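Local coordinates for hypothetical protein (Pseudomonas syringae pv. tomato, PDB 2PAG) that is of unknown function but binds calcium ions and belongs to the SMI1/KNR4 (SUKH) family, at residues Ile88-Asp93 with Tyr98-Asp103; Glu6-Ala11 with Ser123-Ala128; Asp25-Ile30 with Glu44-Val49; Pro59-Val62 with Gln66-Thr69. All coordinates share one frame; numbering follows the deposited sequence.

Contact 1 of 4, residues Ile88-Asp93 with Tyr98-Asp103; sequences IPICQD and YCVEED. With CA (calcium ion), chain B; CA (calcium ion), chain C.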
loop_
_atom_site.group_PDB
_atom_site.type_symbol
_atom_site.label_atom_id
_atom_site.label_comp_id
_atom_site.label_asym_id
_atom_site.label_seq_id
_atom_site.Cartn_x
_atom_site.Cartn_y
_atom_site.Cartn_z
ATOM N N ILE A 88 -0.824 9.239 0.485
ATOM C CA ILE A 88 0.002 8.193 1.087
ATOM C C ILE A 88 0.194 7.046 0.103
ATOM O O ILE A 88 -0.771 6.399 -0.304
ATOM C CB ILE A 88 -0.639 7.608 2.359
ATOM C CG1 ILE A 88 -0.930 8.719 3.365
ATOM C CG2 ILE A 88 0.297 6.570 2.975
ATOM C CD1 ILE A 88 -1.738 8.252 4.564
ATOM N N PRO A 89 1.447 6.762 -0.278
ATOM C CA PRO A 89 1.678 5.667 -1.225
ATOM C C PRO A 89 1.195 4.312 -0.741
ATOM O O PRO A 89 1.345 3.972 0.430
ATOM C CB PRO A 89 3.193 5.676 -1.406
ATOM C CG PRO A 89 3.544 7.108 -1.196
ATOM C CD PRO A 89 2.694 7.500 -0.013
ATOM N N ILE A 90 0.593 3.545 -1.645
ATOM C CA ILE A 90 0.170 2.201 -1.304
ATOM C C ILE A 90 1.056 1.247 -2.102
ATOM O O ILE A 90 1.274 0.112 -1.698
ATOM C CB ILE A 90 -1.343 1.941 -1.605
ATOM C CG1 ILE A 90 -1.669 0.481 -1.285
ATOM C CG2 ILE A 90 -1.680 2.240 -3.078
ATOM C CD1 ILE A 90 -3.152 0.151 -1.310
ATOM N N CYS A 91 1.593 1.710 -3.228
ATOM C CA CYS A 91 2.456 0.830 -4.002
ATOM C C CYS A 91 3.328 1.540 -5.021
ATOM O O CYS A 91 2.840 2.285 -5.864
ATOM C CB CYS A 91 1.619 -0.239 -4.710
ATOM S SG CYS A 91 2.590 -1.505 -5.569
ATOM N N GLN A 92 4.630 1.296 -4.930
ATOM C CA GLN A 92 5.573 1.877 -5.876
ATOM C C GLN A 92 5.536 1.056 -7.171
ATOM O O GLN A 92 5.303 -0.155 -7.146
ATOM C CB GLN A 92 6.983 1.836 -5.289
ATOM C CG GLN A 92 8.021 2.571 -6.122
ATOM C CD GLN A 92 9.428 2.382 -5.592
ATOM O OE1 GLN A 92 9.629 2.154 -4.396
ATOM N NE2 GLN A 92 10.421 2.493 -6.482
ATOM N N ASP A 93 5.741 1.715 -8.304
ATOM C CA ASP A 93 5.772 1.024 -9.594
ATOM C C ASP A 93 6.809 1.763 -10.423
ATOM O O ASP A 93 6.477 2.670 -11.183
ATOM C CB ASP A 93 4.405 1.066 -10.285
ATOM C CG ASP A 93 4.364 0.224 -11.558
ATOM O OD1 ASP A 93 5.272 -0.617 -11.753
ATOM O OD2 ASP A 93 3.414 0.391 -12.358
ATOM N N TYR A 98 1.291 4.490 -6.722
ATOM C CA TYR A 98 -0.154 4.418 -6.534
ATOM C C TYR A 98 -0.258 4.987 -5.119
ATOM O O TYR A 98 0.418 4.514 -4.205
ATOM C CB TYR A 98 -0.633 2.966 -6.589
ATOM C CG TYR A 98 -0.604 2.376 -7.983
ATOM C CD1 TYR A 98 -1.606 2.670 -8.905
ATOM C CD2 TYR A 98 0.423 1.520 -8.377
ATOM C CE1 TYR A 98 -1.595 2.123 -10.193
ATOM C CE2 TYR A 98 0.445 0.965 -9.668
ATOM C CZ TYR A 98 -0.569 1.272 -10.562
ATOM O OH TYR A 98 -0.563 0.713 -11.820
ATOM N N CYS A 99 -1.063 6.033 -4.953
ATOM C CA CYS A 99 -1.212 6.690 -3.654
ATOM C C CYS A 99 -2.664 6.819 -3.261
ATOM O O CYS A 99 -3.547 6.851 -4.119
ATOM C CB CYS A 99 -0.599 8.088 -3.694
ATOM S SG CYS A 99 1.086 8.161 -4.328
ATOM N N VAL A 100 -2.899 6.953 -1.962
ATOM C CA VAL A 100 -4.252 7.044 -1.443
ATOM C C VAL A 100 -4.594 8.409 -0.862
ATOM O O VAL A 100 -3.845 8.969 -0.049
ATOM C CB VAL A 100 -4.473 5.972 -0.373
ATOM C CG1 VAL A 100 -5.947 5.870 -0.023
ATOM C CG2 VAL A 100 -3.953 4.632 -0.886
ATOM N N GLU A 101 -5.733 8.940 -1.304
ATOM C CA GLU A 101 -6.231 10.227 -0.837
ATOM C C GLU A 101 -6.794 10.039 0.564
ATOM O O GLU A 101 -7.012 8.908 1.015
ATOM C CB GLU A 101 -7.357 10.737 -1.740
ATOM C CG GLU A 101 -6.973 11.093 -3.151
ATOM C CD GLU A 101 -8.051 11.935 -3.809
ATOM O OE1 GLU A 101 -9.246 11.602 -3.643
ATOM O OE2 GLU A 101 -7.706 12.926 -4.487
ATOM N N GLU A 102 -7.044 11.152 1.248
ATOM C CA GLU A 102 -7.584 11.095 2.597
ATOM C C GLU A 102 -8.939 10.394 2.636
ATOM O O GLU A 102 -9.262 9.726 3.624
ATOM C CB GLU A 102 -7.670 12.512 3.170
ATOM C CG GLU A 102 -6.329 13.237 3.085
ATOM C CD GLU A 102 -6.353 14.627 3.689
ATOM O OE1 GLU A 102 -6.546 14.739 4.920
ATOM O OE2 GLU A 102 -6.174 15.606 2.927
ATOM N N ASP A 103 -9.720 10.521 1.562
ATOM C CA ASP A 103 -11.025 9.874 1.510
ATOM C C ASP A 103 -10.991 8.464 0.934
ATOM O O ASP A 103 -12.036 7.856 0.700
ATOM C CB ASP A 103 -12.059 10.734 0.751
ATOM C CG ASP A 103 -11.709 10.960 -0.718
ATOM O OD1 ASP A 103 -10.920 10.189 -1.299
ATOM O OD2 ASP A 103 -12.262 11.916 -1.302
HETATM CA CA CA B . -11.316 11.233 -3.511
HETATM CA CA CA C . -13.465 13.936 -1.373
HETATM O O HOH W 1 -11.056 14.870 -1.209
HETATM O O HOH W 2 -15.231 12.422 -2.003
HETATM O O HOH W 3 -14.986 12.652 0.570
HETATM O O HOH W 4 -13.203 14.493 1.019
#
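Y98 faces both I90 and C91 across this antiparallel hairpin, the pattern of a classic beta bulge. Its carbonyl O accepts from I90 N at 2.7 Å and, at greater length, from C91 N, both from the same face of the carbonyl plane; Y98 N bonds back to C91 O. Beyond the bulge I88 and V100 are bonded in both directions. The tyrosine ring, with CG anti to its own carbonyl carbon (chi1 -73°), runs back alongside D93: CE2 lies 4.0 Å from D93 CB, the carboxylate and ring planes are only 10° apart, and C91 O sits at the ring edge. I90 holds CG2 between its backbone N and carbonyl carbon, which brings this methyl within 3.3 Å of Y98 O and 3.7 Å of Y98 CB, while I90 CB meets V100 CG2 at 3.8 Å. On the P89 side of the sheet, the proline CG touches C99 SG at 4.1 Å. Past the strand, E101 OE1 binds one calcium at 2.1 Å, both D103 carboxylate oxygens bind the same ion, and D103 OD2 also bridges to the second, which carries four waters. T105 completes the protein ligands of the calcium site. Helix 71-81 covers P89, helix 40-49 packs on I88, I90 and V100, and helix 124-132 lies over I90, C91, Y98 and V100, while C99 bonds to L107 of the next strand.

Contact 2 of 4, residues Glu6-Ala11 with Ser123-Ala128; sequences EQLREA and SVWHWA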
loop_
_atom_site.group_PDB
_atom_site.type_symbol
_atom_site.label_atom_id
_atom_site.label_comp_id
_atom_site.label_asym_id
_atom_site.label_seq_id
_atom_site.Cartn_x
_atom_site.Cartn_y
_atom_site.Cartn_z
ATOM N N GLU A 6 -9.794 -13.185 0.294
ATOM C CA GLU A 6 -9.541 -14.611 0.073
ATOM C C GLU A 6 -8.693 -14.837 -1.176
ATOM O O GLU A 6 -7.753 -15.637 -1.161
ATOM C CB GLU A 6 -10.870 -15.375 -0.058
ATOM C CG GLU A 6 -10.735 -16.832 -0.538
ATOM C CD GLU A 6 -12.082 -17.545 -0.695
ATOM O OE1 GLU A 6 -13.094 -16.882 -1.003
ATOM O OE2 GLU A 6 -12.129 -18.777 -0.524
ATOM N N GLN A 7 -9.023 -14.122 -2.249
ATOM C CA GLN A 7 -8.303 -14.244 -3.508
ATOM C C GLN A 7 -6.820 -13.946 -3.308
ATOM O O GLN A 7 -5.957 -14.680 -3.785
ATOM C CB GLN A 7 -8.891 -13.280 -4.541
ATOM C CG GLN A 7 -8.532 -13.610 -5.980
ATOM C CD GLN A 7 -9.055 -12.575 -6.963
ATOM O OE1 GLN A 7 -10.166 -12.064 -6.811
ATOM N NE2 GLN A 7 -8.257 -12.269 -7.982
ATOM N N LEU A 8 -6.520 -12.863 -2.602
ATOM C CA LEU A 8 -5.130 -12.500 -2.357
ATOM C C LEU A 8 -4.421 -13.502 -1.453
ATOM O O LEU A 8 -3.312 -13.950 -1.759
ATOM C CB LEU A 8 -5.043 -11.103 -1.736
ATOM C CG LEU A 8 -5.095 -9.914 -2.692
ATOM C CD1 LEU A 8 -5.214 -8.633 -1.883
ATOM C CD2 LEU A 8 -3.841 -9.897 -3.563
ATOM N N ARG A 9 -5.067 -13.861 -0.348
ATOM C CA ARG A 9 -4.482 -14.793 0.607
ATOM C C ARG A 9 -4.151 -16.135 -0.030
ATOM O O ARG A 9 -3.081 -16.691 0.203
ATOM C CB ARG A 9 -5.436 -15.023 1.780
ATOM C CG ARG A 9 -5.888 -13.762 2.495
ATOM C CD ARG A 9 -4.753 -13.075 3.197
ATOM N NE ARG A 9 -3.993 -13.984 4.054
ATOM C CZ ARG A 9 -3.126 -13.576 4.974
ATOM N NH1 ARG A 9 -2.922 -12.278 5.160
ATOM N NH2 ARG A 9 -2.443 -14.460 5.692
ATOM N N GLU A 10 -5.072 -16.654 -0.833
ATOM C CA GLU A 10 -4.865 -17.944 -1.474
ATOM C C GLU A 10 -3.892 -17.886 -2.655
ATOM O O GLU A 10 -3.364 -18.918 -3.082
ATOM C CB GLU A 10 -6.224 -18.525 -1.890
ATOM C CG GLU A 10 -7.080 -18.884 -0.678
ATOM C CD GLU A 10 -8.409 -19.547 -1.016
ATOM O OE1 GLU A 10 -8.644 -19.890 -2.194
ATOM O OE2 GLU A 10 -9.219 -19.725 -0.078
ATOM N N ALA A 11 -3.636 -16.685 -3.166
ATOM C CA ALA A 11 -2.712 -16.533 -4.284
ATOM C C ALA A 11 -1.306 -16.230 -3.783
ATOM O O ALA A 11 -0.360 -16.161 -4.576
ATOM C CB ALA A 11 -3.181 -15.419 -5.210
ATOM N N SER A 123 -11.405 2.627 -4.378
ATOM C CA SER A 123 -10.899 2.223 -3.070
ATOM C C SER A 123 -9.658 1.365 -3.229
ATOM O O SER A 123 -9.337 0.902 -4.335
ATOM C CB SER A 123 -11.951 1.410 -2.309
ATOM O OG SER A 123 -12.007 0.079 -2.807
ATOM N N VAL A 124 -8.966 1.147 -2.113
ATOM C CA VAL A 124 -7.769 0.323 -2.116
ATOM C C VAL A 124 -8.127 -1.102 -2.527
ATOM O O VAL A 124 -7.308 -1.815 -3.110
ATOM C CB VAL A 124 -7.111 0.310 -0.721
ATOM C CG1 VAL A 124 -6.112 -0.815 -0.624
ATOM C CG2 VAL A 124 -6.442 1.652 -0.458
ATOM N N TRP A 125 -9.354 -1.521 -2.226
ATOM C CA TRP A 125 -9.771 -2.863 -2.603
ATOM C C TRP A 125 -10.019 -2.962 -4.114
ATOM O O TRP A 125 -9.791 -4.016 -4.714
ATOM C CB TRP A 125 -10.999 -3.279 -1.790
ATOM C CG TRP A 125 -10.643 -3.533 -0.344
ATOM C CD1 TRP A 125 -11.160 -2.907 0.755
ATOM C CD2 TRP A 125 -9.667 -4.465 0.150
ATOM N NE1 TRP A 125 -10.567 -3.387 1.901
ATOM C CE2 TRP A 125 -9.646 -4.344 1.557
ATOM C CE3 TRP A 125 -8.809 -5.387 -0.461
ATOM C CZ2 TRP A 125 -8.799 -5.116 2.364
ATOM C CZ3 TRP A 125 -7.965 -6.155 0.341
ATOM C CH2 TRP A 125 -7.969 -6.011 1.740
ATOM N N HIS A 126 -10.473 -1.874 -4.736
ATOM C CA HIS A 126 -10.667 -1.878 -6.188
ATOM C C HIS A 126 -9.287 -1.998 -6.816
ATOM O O HIS A 126 -9.087 -2.711 -7.801
ATOM C CB HIS A 126 -11.305 -0.576 -6.674
ATOM C CG HIS A 126 -12.772 -0.484 -6.416
ATOM N ND1 HIS A 126 -13.294 -0.183 -5.176
ATOM C CD2 HIS A 126 -13.833 -0.658 -7.240
ATOM C CE1 HIS A 126 -14.613 -0.173 -5.248
ATOM N NE2 HIS A 126 -14.965 -0.458 -6.491
ATOM N N TRP A 127 -8.333 -1.279 -6.237
ATOM C CA TRP A 127 -6.965 -1.313 -6.726
ATOM C C TRP A 127 -6.369 -2.713 -6.554
ATOM O O TRP A 127 -5.697 -3.223 -7.449
ATOM C CB TRP A 127 -6.110 -0.299 -5.966
ATOM C CG TRP A 127 -4.679 -0.318 -6.392
ATOM C CD1 TRP A 127 -4.135 0.305 -7.481
ATOM C CD2 TRP A 127 -3.624 -1.084 -5.800
ATOM N NE1 TRP A 127 -2.805 -0.035 -7.607
ATOM C CE2 TRP A 127 -2.467 -0.885 -6.586
ATOM C CE3 TRP A 127 -3.544 -1.926 -4.681
ATOM C CZ2 TRP A 127 -1.245 -1.498 -6.289
ATOM C CZ3 TRP A 127 -2.332 -2.536 -4.389
ATOM C CH2 TRP A 127 -1.197 -2.317 -5.191
ATOM N N ALA A 128 -6.615 -3.332 -5.403
ATOM C CA ALA A 128 -6.084 -4.663 -5.142
ATOM C C ALA A 128 -6.650 -5.686 -6.123
ATOM O O ALA A 128 -5.928 -6.553 -6.621
ATOM C CB ALA A 128 -6.405 -5.077 -3.716
#
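L8 of helix 2-11 reaches helix 124-132 through a single methyl, CD1, which touches two side chains. It stands 4.2 Å from A128 CB and 4.3 Å from W125 CZ3, approaching the indole at its edge and near its plane. With CG anti to its carbonyl carbon (chi1 -83°) and the chain extended beyond, the leucine holds this methyl out toward the second helix. W125 brings the far end of its six-membered ring to the meeting point, although its CB does not head for helix 2-11. The backbones come close, L8 CA to A128 CA 8.4 Å, yet only one methyl bridges them, and 83 Å² is buried in all. Both L8 and A128 are buried, and L133 also touches the leucine, while V4 and I5 take up more of the indole.

E6 and E10 leave the far side of helix 2-11 and Q7 and R9 its flanks, all exposed; R9 is nevertheless tied down by a salt bridge to D51 and a bond to T48 O. At the start of the second helix, S123 occupies the N-cap position: its OG accepts a weak bond from W125 N, 3.2 Å long, and shares a hydrogen bond of 2.7 Å with H126 ND1, the serine oxygen sitting in the imidazole plane at its edge. W125 NE1 donates to E44 OE1 of helix 40-49.

No hydrogen bond links the two segments, so what joins the chain ends here is apolar contact alone, with the polar groups of W125 and R9 tied instead to third parties.

Contact 3 of 4, residues Asp25-Ile30 with Glu44-Val49; sequences DQLVEI and EFLLTV
Helices 24-34 and 40-49, consecutive in the chain, meet here at a helix-helix contact with leucines at the seam. L27 points from the first helix straight at the second, where L46 and L47 receive it; the CA atoms of L27 and L46 are 8.2 Å apart. L27 and L47 cross obliquely, and both methyls of L27 are engaged. CD1 lies 3.5 Å from L47 CD2, while CD2 lies 3.3 Å from L47 CG, both closer than ordinary van der Waals contact, so the fit is tight at this one pair. L27 folds its CG anti to the carbonyl carbon (chi1 -83°), and a chi2 of 65° spreads the two methyls over the L47 branch. L46 takes a lighter share, through CB alone, while its CD2 methyl goes on to V60 O. P22 also touches L27.

The rest of the second helix serves other neighbours. F45 rests a ring face under V49 CG2 and packs on V124. Near the end of the helix the F45 carbonyl takes both T48 N and V49 N. No polar bond crosses between the segments, which makes this seam purely apolar. T48 turns its hydroxyl back along its own helix, OG1 donating to E44 O at 2.8 Å, with the donor tilted 33° from the carbonyl plane.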
loop_
_atom_site.group_PDB
_atom_site.type_symbol
_atom_site.label_atom_id
_atom_site.label_comp_id
_atom_site.label_asym_id
_atom_site.label_seq_id
_atom_site.Cartn_x
_atom_site.Cartn_y
_atom_site.Cartn_z
ATOM N N ASP A 25 -1.812 -1.803 16.861
ATOM C CA ASP A 25 -0.826 -0.973 17.552
ATOM C C ASP A 25 0.324 -0.584 16.630
ATOM O O ASP A 25 0.822 0.543 16.686
ATOM C CB ASP A 25 -0.262 -1.699 18.776
ATOM C CG ASP A 25 -1.299 -1.911 19.858
ATOM O OD1 ASP A 25 -1.874 -0.913 20.339
ATOM O OD2 ASP A 25 -1.538 -3.082 20.229
ATOM N N GLN A 26 0.753 -1.520 15.788
ATOM C CA GLN A 26 1.840 -1.246 14.860
ATOM C C GLN A 26 1.420 -0.178 13.859
ATOM O O GLN A 26 2.220 0.684 13.498
ATOM C CB GLN A 26 2.271 -2.533 14.142
ATOM C CG GLN A 26 3.142 -3.442 15.009
ATOM C CD GLN A 26 3.445 -4.785 14.367
ATOM O OE1 GLN A 26 2.543 -5.586 14.118
ATOM N NE2 GLN A 26 4.724 -5.043 14.102
ATOM N N LEU A 27 0.168 -0.221 13.410
ATOM C CA LEU A 27 -0.298 0.788 12.466
ATOM C C LEU A 27 -0.356 2.159 13.131
ATOM O O LEU A 27 -0.027 3.169 12.510
ATOM C CB LEU A 27 -1.666 0.420 11.895
ATOM C CG LEU A 27 -1.598 -0.562 10.720
ATOM C CD1 LEU A 27 -1.062 -1.899 11.182
ATOM C CD2 LEU A 27 -2.979 -0.727 10.122
ATOM N N VAL A 28 -0.772 2.201 14.394
ATOM C CA VAL A 28 -0.822 3.478 15.096
ATOM C C VAL A 28 0.590 4.060 15.153
ATOM O O VAL A 28 0.776 5.258 14.940
ATOM C CB VAL A 28 -1.386 3.330 16.530
ATOM C CG1 VAL A 28 -1.172 4.621 17.317
ATOM C CG2 VAL A 28 -2.874 3.015 16.466
ATOM N N GLU A 29 1.586 3.216 15.419
ATOM C CA GLU A 29 2.976 3.683 15.480
ATOM C C GLU A 29 3.401 4.335 14.167
ATOM O O GLU A 29 4.035 5.394 14.165
ATOM C CB GLU A 29 3.941 2.529 15.779
ATOM C CG GLU A 29 3.846 1.951 17.179
ATOM C CD GLU A 29 4.999 1.006 17.486
ATOM O OE1 GLU A 29 5.215 0.049 16.709
ATOM O OE2 GLU A 29 5.690 1.219 18.506
ATOM N N ILE A 30 3.062 3.697 13.052
ATOM C CA ILE A 30 3.409 4.233 11.739
ATOM C C ILE A 30 2.719 5.579 11.503
ATOM O O ILE A 30 3.341 6.528 11.021
ATOM C CB ILE A 30 2.994 3.264 10.614
ATOM C CG1 ILE A 30 3.764 1.950 10.747
ATOM C CG2 ILE A 30 3.234 3.907 9.252
ATOM C CD1 ILE A 30 5.266 2.078 10.553
ATOM N N GLU A 44 -7.360 -1.156 6.718
ATOM C CA GLU A 44 -7.939 -2.492 6.655
ATOM C C GLU A 44 -7.087 -3.372 5.742
ATOM O O GLU A 44 -6.816 -4.530 6.050
ATOM C CB GLU A 44 -9.370 -2.397 6.130
ATOM C CG GLU A 44 -10.114 -3.705 6.062
ATOM C CD GLU A 44 -11.548 -3.489 5.659
ATOM O OE1 GLU A 44 -11.769 -2.948 4.555
ATOM O OE2 GLU A 44 -12.449 -3.846 6.449
ATOM N N PHE A 45 -6.658 -2.806 4.620
ATOM C CA PHE A 45 -5.809 -3.515 3.674
ATOM C C PHE A 45 -4.509 -3.925 4.386
ATOM O O PHE A 45 -4.088 -5.084 4.345
ATOM C CB PHE A 45 -5.513 -2.579 2.497
ATOM C CG PHE A 45 -4.449 -3.071 1.563
ATOM C CD1 PHE A 45 -4.785 -3.817 0.434
ATOM C CD2 PHE A 45 -3.114 -2.745 1.780
ATOM C CE1 PHE A 45 -3.807 -4.224 -0.470
ATOM C CE2 PHE A 45 -2.119 -3.149 0.876
ATOM C CZ PHE A 45 -2.472 -3.890 -0.249
ATOM N N LEU A 46 -3.874 -2.974 5.055
ATOM C CA LEU A 46 -2.635 -3.279 5.758
ATOM C C LEU A 46 -2.809 -4.353 6.837
ATOM O O LEU A 46 -1.937 -5.205 7.028
ATOM C CB LEU A 46 -2.066 -2.007 6.381
ATOM C CG LEU A 46 -1.606 -0.942 5.381
ATOM C CD1 LEU A 46 -1.199 0.316 6.130
ATOM C CD2 LEU A 46 -0.438 -1.474 4.553
ATOM N N LEU A 47 -3.942 -4.326 7.528
ATOM C CA LEU A 47 -4.196 -5.288 8.599
ATOM C C LEU A 47 -4.641 -6.666 8.132
ATOM O O LEU A 47 -4.640 -7.613 8.922
ATOM C CB LEU A 47 -5.246 -4.724 9.562
ATOM C CG LEU A 47 -4.841 -3.497 10.377
ATOM C CD1 LEU A 47 -6.075 -2.817 10.955
ATOM C CD2 LEU A 47 -3.877 -3.917 11.484
ATOM N N THR A 48 -5.003 -6.790 6.858
ATOM C CA THR A 48 -5.494 -8.062 6.340
ATOM C C THR A 48 -4.702 -8.745 5.232
ATOM O O THR A 48 -4.740 -9.972 5.118
ATOM C CB THR A 48 -6.940 -7.909 5.837
ATOM O OG1 THR A 48 -6.977 -6.992 4.735
ATOM C CG2 THR A 48 -7.811 -7.374 6.936
ATOM N N VAL A 49 -3.994 -7.978 4.408
ATOM C CA VAL A 49 -3.253 -8.591 3.310
ATOM C C VAL A 49 -1.830 -8.090 3.050
ATOM O O VAL A 49 -1.220 -8.488 2.059
ATOM C CB VAL A 49 -4.055 -8.483 1.984
ATOM C CG1 VAL A 49 -5.395 -9.186 2.130
ATOM C CG2 VAL A 49 -4.284 -7.029 1.608
#

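Contact 4 of 4, residues Pro59-Val62 with Gln66-Thr69; sequences PVTV and QSHT
T69 meets T61 across a tight return of the chain, and its side chain can be followed outward from CB. CB itself lies 3.5 Å from P59 O. From it, CG2 continues along the same carbonyl, 3.7 Å from P59 O, and on its other flank lies over one face of the H68 ring, toward the rim. The second branch, OG1, is the polar tip. It sits between the backbone N and the carbonyl carbon (chi1 58°), which turns it toward T61, and it shares one hydrogen bond of 2.8 Å with T61 OG1 and another of 2.8 Å with S67 OG. Three hydroxyls are thus strung in a chain, with T69 OG1 in the middle, held by two bonds roughly at right angles; T61 CG2 approaches the same oxygen at 3.6 Å. T61 and T69 adopt the same rotamer, and their side chains cross at an angle rather than run alongside.

The main chain backs this up. T61 N donates to T69 O at 3.0 Å, a nearly straight bond (167°) whose donor stands well above the carbonyl plane, and V60 CA adds a CH contact to that oxygen. T61 is bonded through its backbone to L71 and V60 to I90, while H68 NE2 is held by E58. Neither side is a regular strand: the contact closes a short, irregular loop in the connection from helix 40-49 to helix 71-81.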
loop_
_atom_site.group_PDB
_atom_site.type_symbol
_atom_site.label_atom_id
_atom_site.label_comp_id
_atom_site.label_asym_id
_atom_site.label_seq_id
_atom_site.Cartn_x
_atom_site.Cartn_y
_atom_site.Cartn_z
ATOM N N PRO A 59 3.253 -4.056 -2.788
ATOM C CA PRO A 59 2.686 -2.933 -2.046
ATOM C C PRO A 59 3.433 -2.627 -0.748
ATOM O O PRO A 59 4.270 -3.409 -0.283
ATOM C CB PRO A 59 1.243 -3.375 -1.798
ATOM C CG PRO A 59 0.985 -4.374 -2.891
ATOM C CD PRO A 59 2.270 -5.140 -2.923
ATOM N N VAL A 60 3.116 -1.482 -0.161
ATOM C CA VAL A 60 3.766 -1.073 1.070
ATOM C C VAL A 60 3.463 -1.983 2.253
ATOM O O VAL A 60 2.417 -2.657 2.313
ATOM C CB VAL A 60 3.400 0.379 1.450
ATOM C CG1 VAL A 60 3.862 1.338 0.356
ATOM C CG2 VAL A 60 1.902 0.505 1.683
ATOM N N THR A 61 4.412 -2.008 3.182
ATOM C CA THR A 61 4.329 -2.812 4.391
ATOM C C THR A 61 4.740 -1.954 5.587
ATOM O O THR A 61 5.278 -0.861 5.420
ATOM C CB THR A 61 5.267 -4.029 4.303
ATOM O OG1 THR A 61 6.613 -3.587 4.064
ATOM C CG2 THR A 61 4.825 -4.951 3.177
ATOM N N VAL A 62 4.494 -2.450 6.794
ATOM C CA VAL A 62 4.854 -1.684 7.978
ATOM C C VAL A 62 5.537 -2.489 9.078
ATOM O O VAL A 62 5.811 -1.950 10.149
ATOM C CB VAL A 62 3.607 -1.015 8.605
ATOM C CG1 VAL A 62 2.926 -0.109 7.590
ATOM C CG2 VAL A 62 2.638 -2.081 9.105
ATOM N N GLN A 66 13.536 -2.584 7.531
ATOM C CA GLN A 66 14.651 -2.735 6.602
ATOM C C GLN A 66 14.187 -3.054 5.188
ATOM O O GLN A 66 14.996 -3.121 4.261
ATOM C CB GLN A 66 15.600 -3.834 7.090
ATOM C CG GLN A 66 16.311 -3.505 8.391
ATOM C CD GLN A 66 17.256 -2.326 8.254
ATOM O OE1 GLN A 66 16.836 -1.207 7.952
ATOM N NE2 GLN A 66 18.543 -2.574 8.473
ATOM N N SER A 67 12.882 -3.239 5.021
ATOM C CA SER A 67 12.314 -3.555 3.717
ATOM C C SER A 67 12.217 -2.357 2.776
ATOM O O SER A 67 11.998 -1.225 3.222
ATOM C CB SER A 67 10.914 -4.144 3.895
ATOM O OG SER A 67 10.240 -4.220 2.651
ATOM N N HIS A 68 12.363 -2.605 1.474
ATOM C CA HIS A 68 12.248 -1.527 0.501
ATOM C C HIS A 68 10.797 -1.087 0.320
ATOM O O HIS A 68 10.522 -0.135 -0.409
ATOM C CB HIS A 68 12.844 -1.921 -0.862
ATOM C CG HIS A 68 12.152 -3.066 -1.528
ATOM N ND1 HIS A 68 12.338 -4.375 -1.142
ATOM C CD2 HIS A 68 11.282 -3.099 -2.566
ATOM C CE1 HIS A 68 11.613 -5.166 -1.913
ATOM N NE2 HIS A 68 10.963 -4.416 -2.786
ATOM N N THR A 69 9.871 -1.777 0.981
ATOM C CA THR A 69 8.466 -1.401 0.898
ATOM C C THR A 69 7.976 -0.792 2.212
ATOM O O THR A 69 6.797 -0.467 2.350
ATOM C CB THR A 69 7.552 -2.598 0.550
ATOM O OG1 THR A 69 7.698 -3.632 1.536
ATOM C CG2 THR A 69 7.898 -3.149 -0.829
#

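How the contacts relate
From the N terminus, helix 2-11 supplies the first half of contact 2, which is completed only near the C terminus by 123-128; the other three contacts all fall within that long span. They follow in series: contact 3 closes the loop made by the end of helix 24-34, the linker and the start of helix 40-49, contact 4 closes a small loop before helix 71-81, and contact 1 closes the hairpin that leads into the calcium-binding end of the sheet. None cross. V60 N meets I90 O, joining contacts 4 and 1, while V124 and W127 lay the C-terminal helix on the hairpin. R9 with T48 and W125 with E44 tie contact 2 to contact 3.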